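Local coordinates for regulatory protein YycH-like domain-containing protein (Eubacterium rectale, PDB 5COZ) that is of unknown function but carries a domain resembling that of the regulatory protein YycH and is probably an exported lipoprotein, at residues D41-D46 with K286-V291; S281-K286 with V323-N328. All blocks are in the same frame, centred on the assembly; numbering follows the deposited sequence. Where two conformers were deposited one is given.

In the fold
Both contacts pack helix 276-288 against one face of the same mixed sheet. Their centres lie about 6 Å apart, and they share K286. Contact 1 joins the last turn of the helix, and the loop after it, to strand 43-50. Contact 2 joins the helix one turn earlier to strand 314-330. Strand 295-311 runs between these two strands and pairs with both. Along the chain the order is 41-46, 281-286, 286-291 and 323-328. The residues between the first two include the second sheet, but also strands 58-66 and 262-272 of this one. The helix thus packs as one layer on a sheet built from early and late parts of the chain.

Contact 1 of 2, residues D41-D46 with K286-V291; sequences DKLNID and KLKKYV
L43 points from the first residue of its strand toward the last turn of helix 276-288. It is the buried centre of the contact. Its CD2 lies 4.2 Å from CB of L287. CG of L43 is anti to the backbone N (chi1 -180°), which carries the branch across to the helix. L287 is buried too, and I296 and V298 of strand 295-311 lie against it. I296 also meets L43, so the leucines share a floor on the middle strand. V284 of the same helix adds to this apolar cluster.

The other side of the contact is nearer to solvent. The exposed K288 belongs here, and its chain crosses L43 at about a right angle. Of its side chain CG alone meets the leucine, 3.9 Å from CD2 of L43. The exposed K42 crosses V291, again at about a right angle. CD of K42 sits 3.4 Å from CG2 of V291, a tight spot for two carbons. CB of K42 approaches CG2 of V291 at 3.9 Å. The lysine therefore lays its aliphatic part over the valine, while its extended chain carries NZ beyond it. Every contact across these segments is between carbons. The leucines pack inside, while methylenes of K42 and K288 and a methyl of V291 line the solvent side, so the contact depends on apolar packing, not on the lysine charges.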
ATOM      1  N   ASP A  41     -11.437  28.606   1.754  1.00  9.99           N
ATOM      2  CA  ASP A  41     -10.157  28.945   2.396  0.60  9.53           C
ATOM      3  C   ASP A  41      -9.702  27.926   3.465  1.00 13.29           C
ATOM      4  O   ASP A  41      -8.621  28.101   4.027  1.00 12.63           O
ATOM      5  CB  ASP A  41     -10.182  30.371   2.968  0.60 10.61           C
ATOM      6  CG  ASP A  41     -11.246  30.645   4.006  0.60 15.28           C
ATOM      7  OD1 ASP A  41     -11.845  29.674   4.516  0.60 14.18           O
ATOM      8  OD2 ASP A  41     -11.484  31.830   4.308  0.60 16.45           O
ATOM      9  N   LYS A  42     -10.478  26.862   3.712  1.00  9.29           N
ATOM     10  CA  LYS A  42     -10.067  25.838   4.682  1.00  8.79           C
ATOM     11  C   LYS A  42     -10.085  24.440   4.056  1.00 10.90           C
ATOM     12  O   LYS A  42      -9.831  23.475   4.765  1.00 12.04           O
ATOM     13  CB  LYS A  42     -10.993  25.876   5.916  1.00 11.21           C
ATOM     14  CG  LYS A  42     -10.876  27.180   6.720  1.00 13.82           C
ATOM     15  CD  LYS A  42     -11.673  27.040   7.989  1.00 19.44           C
ATOM     16  CE  LYS A  42     -11.839  28.293   8.802  1.00 26.68           C
ATOM     17  NZ  LYS A  42     -12.105  27.991  10.233  1.00 48.52           N
ATOM     18  N   LEU A  43     -10.324  24.336   2.736  1.00  9.00           N
ATOM     19  CA  LEU A  43     -10.436  23.056   2.054  1.00  9.05           C
ATOM     20  C   LEU A  43      -9.877  23.145   0.658  1.00  9.92           C
ATOM     21  O   LEU A  43     -10.412  23.829  -0.223  1.00  9.82           O
ATOM     22  CB  LEU A  43     -11.926  22.636   2.052  1.00  9.70           C
ATOM     23  CG  LEU A  43     -12.324  21.288   1.381  1.00 13.68           C
ATOM     24  CD1 LEU A  43     -11.546  20.128   1.877  1.00 15.29           C
ATOM     25  CD2 LEU A  43     -13.812  21.009   1.597  1.00 13.63           C
ATOM     26  N   ASN A  44      -8.796  22.398   0.466  1.00  9.02           N
ATOM     27  CA  ASN A  44      -8.060  22.348  -0.768  0.50  9.37           C
ATOM     28  C   ASN A  44      -8.036  20.925  -1.342  1.00 11.43           C
ATOM     29  O   ASN A  44      -8.110  19.949  -0.581  1.00  9.30           O
ATOM     30  CB  ASN A  44      -6.650  22.811  -0.444  0.50 11.42           C
ATOM     31  CG  ASN A  44      -5.727  22.870  -1.602  0.50 19.48           C
ATOM     32  OD1 ASN A  44      -6.110  23.229  -2.718  0.50 18.03           O
ATOM     33  ND2 ASN A  44      -4.491  22.520  -1.346  0.50 14.15           N
ATOM     34  N   ILE A  45      -7.895  20.815  -2.643  1.00  9.52           N
ATOM     35  CA  ILE A  45      -7.742  19.522  -3.310  1.00  8.50           C
ATOM     36  C   ILE A  45      -6.425  19.561  -4.072  1.00 11.42           C
ATOM     37  O   ILE A  45      -6.237  20.437  -4.908  1.00 12.12           O
ATOM     38  CB  ILE A  45      -8.932  19.222  -4.255  1.00 10.49           C
ATOM     39  CG1 ILE A  45     -10.271  19.192  -3.453  1.00 11.76           C
ATOM     40  CG2 ILE A  45      -8.681  17.890  -5.002  1.00 12.53           C
ATOM     41  CD1 ILE A  45     -11.477  19.074  -4.321  1.00 16.82           C
ATOM     42  N   ASP A  46      -5.502  18.635  -3.799  1.00  9.50           N
ATOM     43  CA  ASP A  46      -4.242  18.521  -4.566  1.00 10.21           C
ATOM     44  C   ASP A  46      -3.978  17.035  -4.605  1.00 11.49           C
ATOM     45  O   ASP A  46      -3.225  16.479  -3.788  1.00 11.11           O
ATOM     46  CB  ASP A  46      -3.118  19.333  -3.911  1.00 11.75           C
ATOM     47  CG  ASP A  46      -1.866  19.435  -4.754  1.00 23.07           C
ATOM     48  OD1 ASP A  46      -1.821  18.813  -5.834  1.00 21.31           O
ATOM     49  OD2 ASP A  46      -0.927  20.136  -4.329  1.00 31.57           O
ATOM     50  N   LYS A 286     -19.155  16.381   2.935  1.00 10.43           N
ATOM     51  CA  LYS A 286     -18.861  15.841   4.266  0.60 10.25           C
ATOM     52  C   LYS A 286     -17.755  16.648   4.944  1.00 13.55           C
ATOM     53  O   LYS A 286     -17.895  17.065   6.089  1.00 14.48           O
ATOM     54  CB  LYS A 286     -18.437  14.363   4.153  0.60 11.44           C
ATOM     55  CG  LYS A 286     -18.073  13.694   5.496  0.60 14.89           C
ATOM     56  CD  LYS A 286     -16.556  13.520   5.697  0.60 15.12           C
ATOM     57  CE  LYS A 286     -16.255  12.535   6.808  0.60 21.13           C
ATOM     58  NZ  LYS A 286     -14.807  12.512   7.160  0.60 16.02           N
ATOM     59  N   LEU A 287     -16.638  16.836   4.238  1.00  9.89           N
ATOM     60  CA  LEU A 287     -15.461  17.511   4.785  1.00 10.77           C
ATOM     61  C   LEU A 287     -15.752  18.940   5.175  1.00 14.00           C
ATOM     62  O   LEU A 287     -15.183  19.408   6.149  1.00 13.71           O
ATOM     63  CB  LEU A 287     -14.300  17.448   3.797  1.00 10.13           C
ATOM     64  CG  LEU A 287     -13.748  16.023   3.518  1.00 12.08           C
ATOM     65  CD1 LEU A 287     -12.688  16.051   2.433  1.00 11.39           C
ATOM     66  CD2 LEU A 287     -13.191  15.378   4.778  1.00 15.16           C
ATOM     67  N   LYS A 288     -16.687  19.616   4.482  1.00 11.88           N
ATOM     68  CA  LYS A 288     -17.062  20.991   4.856  1.00 12.54           C
ATOM     69  C   LYS A 288     -17.612  21.054   6.262  1.00 18.02           C
ATOM     70  O   LYS A 288     -17.479  22.102   6.899  1.00 19.25           O
ATOM     71  CB  LYS A 288     -18.101  21.560   3.875  1.00 14.38           C
ATOM     72  CG  LYS A 288     -17.508  22.004   2.544  1.00 13.57           C
ATOM     73  CD  LYS A 288     -18.668  22.498   1.642  1.00 18.90           C
ATOM     74  CE  LYS A 288     -18.226  23.046   0.319  1.00 30.47           C
ATOM     75  NZ  LYS A 288     -19.396  23.522  -0.487  1.00 33.71           N
ATOM     76  N   LYS A 289     -18.202  19.951   6.754  1.00 16.60           N
ATOM     77  CA  LYS A 289     -18.804  19.864   8.097  1.00 17.99           C
ATOM     78  C   LYS A 289     -17.761  19.669   9.191  1.00 24.47           C
ATOM     79  O   LYS A 289     -18.105  19.790  10.380  1.00 25.07           O
ATOM     80  CB  LYS A 289     -19.786  18.684   8.163  1.00 20.62           C
ATOM     81  CG  LYS A 289     -20.990  18.780   7.221  1.00 26.42           C
ATOM     82  CD  LYS A 289     -21.808  17.497   7.338  1.00 30.81           C
ATOM     83  CE  LYS A 289     -23.020  17.460   6.446  1.00 47.92           C
ATOM     84  NZ  LYS A 289     -22.670  17.048   5.066  1.00 64.71           N
ATOM     85  N   TYR A 290     -16.532  19.285   8.812  1.00 19.18           N
ATOM     86  CA  TYR A 290     -15.478  18.975   9.785  1.00 18.65           C
ATOM     87  C   TYR A 290     -14.407  20.040   9.798  1.00 20.46           C
ATOM     88  O   TYR A 290     -13.359  19.866  10.413  1.00 16.60           O
ATOM     89  CB  TYR A 290     -14.891  17.594   9.504  1.00 19.05           C
ATOM     90  CG  TYR A 290     -15.870  16.497   9.866  1.00 21.73           C
ATOM     91  CD1 TYR A 290     -15.992  16.048  11.180  1.00 25.62           C
ATOM     92  CD2 TYR A 290     -16.741  15.973   8.916  1.00 21.20           C
ATOM     93  CE1 TYR A 290     -16.924  15.068  11.530  1.00 28.85           C
ATOM     94  CE2 TYR A 290     -17.659  14.975   9.248  1.00 21.71           C
ATOM     95  CZ  TYR A 290     -17.758  14.536  10.558  1.00 34.55           C
ATOM     96  OH  TYR A 290     -18.677  13.563  10.893  1.00 38.12           O
ATOM     97  N   VAL A 291     -14.745  21.178   9.207  1.00 20.46           N
ATOM     98  CA  VAL A 291     -13.966  22.403   9.100  1.00 21.15           C
ATOM     99  C   VAL A 291     -13.410  22.852  10.479  1.00 20.70           C
ATOM    100  O   VAL A 291     -12.251  23.275  10.559  1.00 17.19           O
ATOM    101  CB  VAL A 291     -14.889  23.486   8.432  1.00 25.91           C
ATOM    102  CG1 VAL A 291     -16.063  23.930   9.324  1.00 26.67           C
ATOM    103  CG2 VAL A 291     -14.109  24.661   7.907  1.00 26.04           C
TER

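Contact 2 of 2, residues S281-K286 with V323-N328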
ATOM      1  N   SER A 281     -17.772  15.123  -4.971  1.00  9.55           N
ATOM      2  CA  SER A 281     -18.738  16.115  -4.512  0.60  9.47           C
ATOM      3  C   SER A 281     -19.353  15.702  -3.154  1.00 11.03           C
ATOM      4  O   SER A 281     -19.516  16.555  -2.276  1.00 10.99           O
ATOM      5  CB  SER A 281     -19.812  16.340  -5.565  0.60 11.81           C
ATOM      6  OG  SER A 281     -20.544  15.144  -5.747  0.60 12.73           O
ATOM      7  N   LYS A 282     -19.635  14.415  -2.955  1.00  8.70           N
ATOM      8  CA  LYS A 282     -20.201  13.936  -1.705  1.00  8.66           C
ATOM      9  C   LYS A 282     -19.157  14.072  -0.570  1.00  9.94           C
ATOM     10  O   LYS A 282     -19.490  14.488   0.548  1.00  9.30           O
ATOM     11  CB  LYS A 282     -20.630  12.471  -1.916  1.00 12.88           C
ATOM     12  CG  LYS A 282     -21.519  11.894  -0.889  1.00 21.23           C
ATOM     13  CD  LYS A 282     -22.216  10.718  -1.529  1.00 17.17           C
ATOM     14  CE  LYS A 282     -23.100  10.110  -0.530  1.00 13.24           C
ATOM     15  NZ  LYS A 282     -23.732   8.932  -1.128  1.00 11.50           N
ATOM     16  N   GLU A 283     -17.895  13.762  -0.876  1.00  8.62           N
ATOM     17  CA  GLU A 283     -16.835  13.846   0.133  1.00  8.17           C
ATOM     18  C   GLU A 283     -16.555  15.312   0.511  1.00 10.26           C
ATOM     19  O   GLU A 283     -16.386  15.605   1.695  1.00  8.90           O
ATOM     20  CB  GLU A 283     -15.582  13.162  -0.391  1.00 10.26           C
ATOM     21  CG  GLU A 283     -14.398  13.268   0.565  1.00 11.40           C
ATOM     22  CD  GLU A 283     -14.456  12.456   1.843  1.00 14.31           C
ATOM     23  OE1 GLU A 283     -15.473  11.774   2.112  1.00 12.81           O
ATOM     24  OE2 GLU A 283     -13.463  12.531   2.602  1.00 11.40           O
ATOM     25  N   VAL A 284     -16.589  16.232  -0.463  1.00  7.68           N
ATOM     26  CA  VAL A 284     -16.422  17.653  -0.139  1.00  7.42           C
ATOM     27  C   VAL A 284     -17.579  18.112   0.760  1.00 10.83           C
ATOM     28  O   VAL A 284     -17.343  18.875   1.702  1.00 10.50           O
ATOM     29  CB  VAL A 284     -16.297  18.485  -1.423  1.00 11.02           C
ATOM     30  CG1 VAL A 284     -16.640  19.963  -1.197  1.00 11.58           C
ATOM     31  CG2 VAL A 284     -14.915  18.322  -2.033  1.00 11.54           C
ATOM     32  N   ASP A 285     -18.827  17.664   0.483  1.00  9.61           N
ATOM     33  CA  ASP A 285     -19.950  18.072   1.318  1.00 10.27           C
ATOM     34  C   ASP A 285     -19.724  17.593   2.763  1.00 13.30           C
ATOM     35  O   ASP A 285     -20.017  18.340   3.700  1.00 14.31           O
ATOM     36  CB  ASP A 285     -21.254  17.530   0.740  1.00 12.29           C
ATOM     37  CG  ASP A 285     -22.492  18.248   1.234  1.00 25.83           C
ATOM     38  OD1 ASP A 285     -22.543  19.517   1.125  1.00 23.40           O
ATOM     39  OD2 ASP A 285     -23.447  17.554   1.652  1.00 32.85           O
ATOM     40  N   LYS A 286     -19.155  16.381   2.935  1.00 10.43           N
ATOM     41  CA  LYS A 286     -18.861  15.841   4.266  0.60 10.25           C
ATOM     42  C   LYS A 286     -17.755  16.648   4.944  1.00 13.55           C
ATOM     43  O   LYS A 286     -17.895  17.065   6.089  1.00 14.48           O
ATOM     44  CB  LYS A 286     -18.437  14.363   4.153  0.60 11.44           C
ATOM     45  CG  LYS A 286     -18.073  13.694   5.496  0.60 14.89           C
ATOM     46  CD  LYS A 286     -16.556  13.520   5.697  0.60 15.12           C
ATOM     47  CE  LYS A 286     -16.255  12.535   6.808  0.60 21.13           C
ATOM     48  NZ  LYS A 286     -14.807  12.512   7.160  0.60 16.02           N
ATOM     49  N   VAL A 323     -11.033   7.979  -0.440  1.00  5.49           N
ATOM     50  CA  VAL A 323     -10.526   9.342  -0.487  1.00  5.63           C
ATOM     51  C   VAL A 323      -9.550   9.501   0.661  1.00  7.27           C
ATOM     52  O   VAL A 323      -9.918   9.374   1.821  1.00  7.62           O
ATOM     53  CB  VAL A 323     -11.645  10.417  -0.416  1.00  7.59           C
ATOM     54  CG1 VAL A 323     -11.053  11.834  -0.482  1.00  9.27           C
ATOM     55  CG2 VAL A 323     -12.648  10.207  -1.544  1.00  7.83           C
ATOM     56  N   TYR A 324      -8.287   9.794   0.320  1.00  6.07           N
ATOM     57  CA  TYR A 324      -7.245  10.027   1.309  1.00  5.37           C
ATOM     58  C   TYR A 324      -7.083  11.518   1.435  1.00  7.51           C
ATOM     59  O   TYR A 324      -7.036  12.217   0.405  1.00  7.49           O
ATOM     60  CB  TYR A 324      -5.921   9.379   0.860  1.00  5.76           C
ATOM     61  CG  TYR A 324      -6.028   7.883   0.648  1.00  5.40           C
ATOM     62  CD1 TYR A 324      -6.334   7.359  -0.609  1.00  5.46           C
ATOM     63  CD2 TYR A 324      -5.703   6.990   1.667  1.00  6.33           C
ATOM     64  CE1 TYR A 324      -6.358   5.978  -0.835  1.00  6.83           C
ATOM     65  CE2 TYR A 324      -5.735   5.610   1.454  1.00  6.09           C
ATOM     66  CZ  TYR A 324      -6.023   5.112   0.195  1.00  6.90           C
ATOM     67  OH  TYR A 324      -6.079   3.755  -0.017  1.00  7.97           O
ATOM     68  N   TYR A 325      -7.038  12.021   2.691  1.00  5.59           N
ATOM     69  CA  TYR A 325      -6.896  13.448   2.882  1.00  5.27           C
ATOM     70  C   TYR A 325      -6.111  13.741   4.132  1.00  7.52           C
ATOM     71  O   TYR A 325      -5.987  12.886   4.997  1.00  8.71           O
ATOM     72  CB  TYR A 325      -8.296  14.126   2.925  1.00  7.08           C
ATOM     73  CG  TYR A 325      -9.117  13.779   4.152  1.00  6.80           C
ATOM     74  CD1 TYR A 325      -9.924  12.645   4.181  1.00  7.49           C
ATOM     75  CD2 TYR A 325      -9.135  14.621   5.266  1.00  7.75           C
ATOM     76  CE1 TYR A 325     -10.705  12.341   5.302  1.00  6.47           C
ATOM     77  CE2 TYR A 325      -9.900  14.323   6.390  1.00  8.23           C
ATOM     78  CZ  TYR A 325     -10.674  13.176   6.407  1.00  8.76           C
ATOM     79  OH  TYR A 325     -11.450  12.903   7.526  1.00 12.53           O
ATOM     80  N   TYR A 326      -5.636  14.983   4.252  1.00  6.11           N
ATOM     81  CA  TYR A 326      -4.959  15.451   5.450  1.00  5.70           C
ATOM     82  C   TYR A 326      -5.821  16.451   6.181  1.00  8.29           C
ATOM     83  O   TYR A 326      -6.519  17.230   5.540  1.00  8.00           O
ATOM     84  CB  TYR A 326      -3.641  16.176   5.085  1.00  6.71           C
ATOM     85  CG  TYR A 326      -2.624  15.304   4.419  1.00  7.54           C
ATOM     86  CD1 TYR A 326      -1.924  14.340   5.144  1.00  8.60           C
ATOM     87  CD2 TYR A 326      -2.300  15.481   3.074  1.00  7.79           C
ATOM     88  CE1 TYR A 326      -0.956  13.546   4.539  1.00  7.74           C
ATOM     89  CE2 TYR A 326      -1.336  14.681   2.450  1.00  8.97           C
ATOM     90  CZ  TYR A 326      -0.658  13.724   3.194  1.00 11.51           C
ATOM     91  OH  TYR A 326       0.291  12.912   2.602  1.00 11.36           O
ATOM     92  N   GLN A 327      -5.761  16.445   7.510  1.00  7.33           N
ATOM     93  CA  GLN A 327      -6.394  17.496   8.285  1.00  7.49           C
ATOM     94  C   GLN A 327      -5.370  18.048   9.254  1.00 10.32           C
ATOM     95  O   GLN A 327      -4.702  17.297   9.957  1.00  9.67           O
ATOM     96  CB  GLN A 327      -7.659  17.038   9.013  1.00  9.47           C
ATOM     97  CG  GLN A 327      -8.355  18.201   9.726  1.00  9.30           C
ATOM     98  CD  GLN A 327      -9.731  17.828  10.225  1.00 12.94           C
ATOM     99  OE1 GLN A 327      -9.937  16.741  10.774  1.00 12.96           O
ATOM    100  NE2 GLN A 327     -10.691  18.712  10.003  1.00 12.92           N
ATOM    101  N   ASN A 328      -5.307  19.370   9.319  1.00  7.64           N
ATOM    102  CA  ASN A 328      -4.345  20.088  10.153  1.00  7.98           C
ATOM    103  C   ASN A 328      -4.975  20.305  11.525  1.00 10.92           C
ATOM    104  O   ASN A 328      -5.648  21.311  11.770  1.00 11.09           O
ATOM    105  CB  ASN A 328      -4.005  21.398   9.442  1.00  9.18           C
ATOM    106  CG  ASN A 328      -2.742  22.026   9.911  1.00 14.40           C
ATOM    107  OD1 ASN A 328      -1.958  21.419  10.669  1.00 11.52           O
ATOM    108  ND2 ASN A 328      -2.511  23.275   9.477  1.00 12.70           N
TER
HETATM  109  O   HOH W   1     -12.540  10.310   7.926  1.00 22.19           O
HETATM  110  O   HOH W   2     -13.460  14.742   8.207  1.00 29.20           O
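E283 reaches from helix 276-288 toward V323 and Y325 of strand 314-330. Its CB leads to a CG that is anti to the backbone N (chi1 177°). CG packs 3.8 Å from CG1 of V323, the two side chains coming from opposite directions. The chain then bends at chi2 (71°), and CD of E283 remains beside V323, 4.1 Å from its CB. At the tip the two oxygens part. OE2 meets both strand residues. It is 4.0 Å from CG1 of V323. It also comes obliquely to the Y325 ring, 3.9 Å from CE1, with the carboxylate and ring planes 58° apart. OE1 is hydrogen-bonded to the hydroxyl of Y347 on strand 338-348.

K286 crosses Y325 at about a right angle. Its NZ is 3.4 Å from OH of Y325, but the angle is too poor for a direct hydrogen bond. In one of the two conformers deposited for K286, two waters bridge the pair. One bonds well to both NZ and OH. The other lies at the ring edge, in its plane, and its bond to NZ is weak. NZ also forms a salt bridge with D345. This is helix-on-sheet packing, with the axes of 281-286 and 323-328 10.9 Å apart at closest approach. It has an apolar base at V323 and a hydrated end at Y325. The bond with Y347 satisfies OE1. K286 may favour the charged form of E283, but nearby E354 would oppose this, so the balance is unclear.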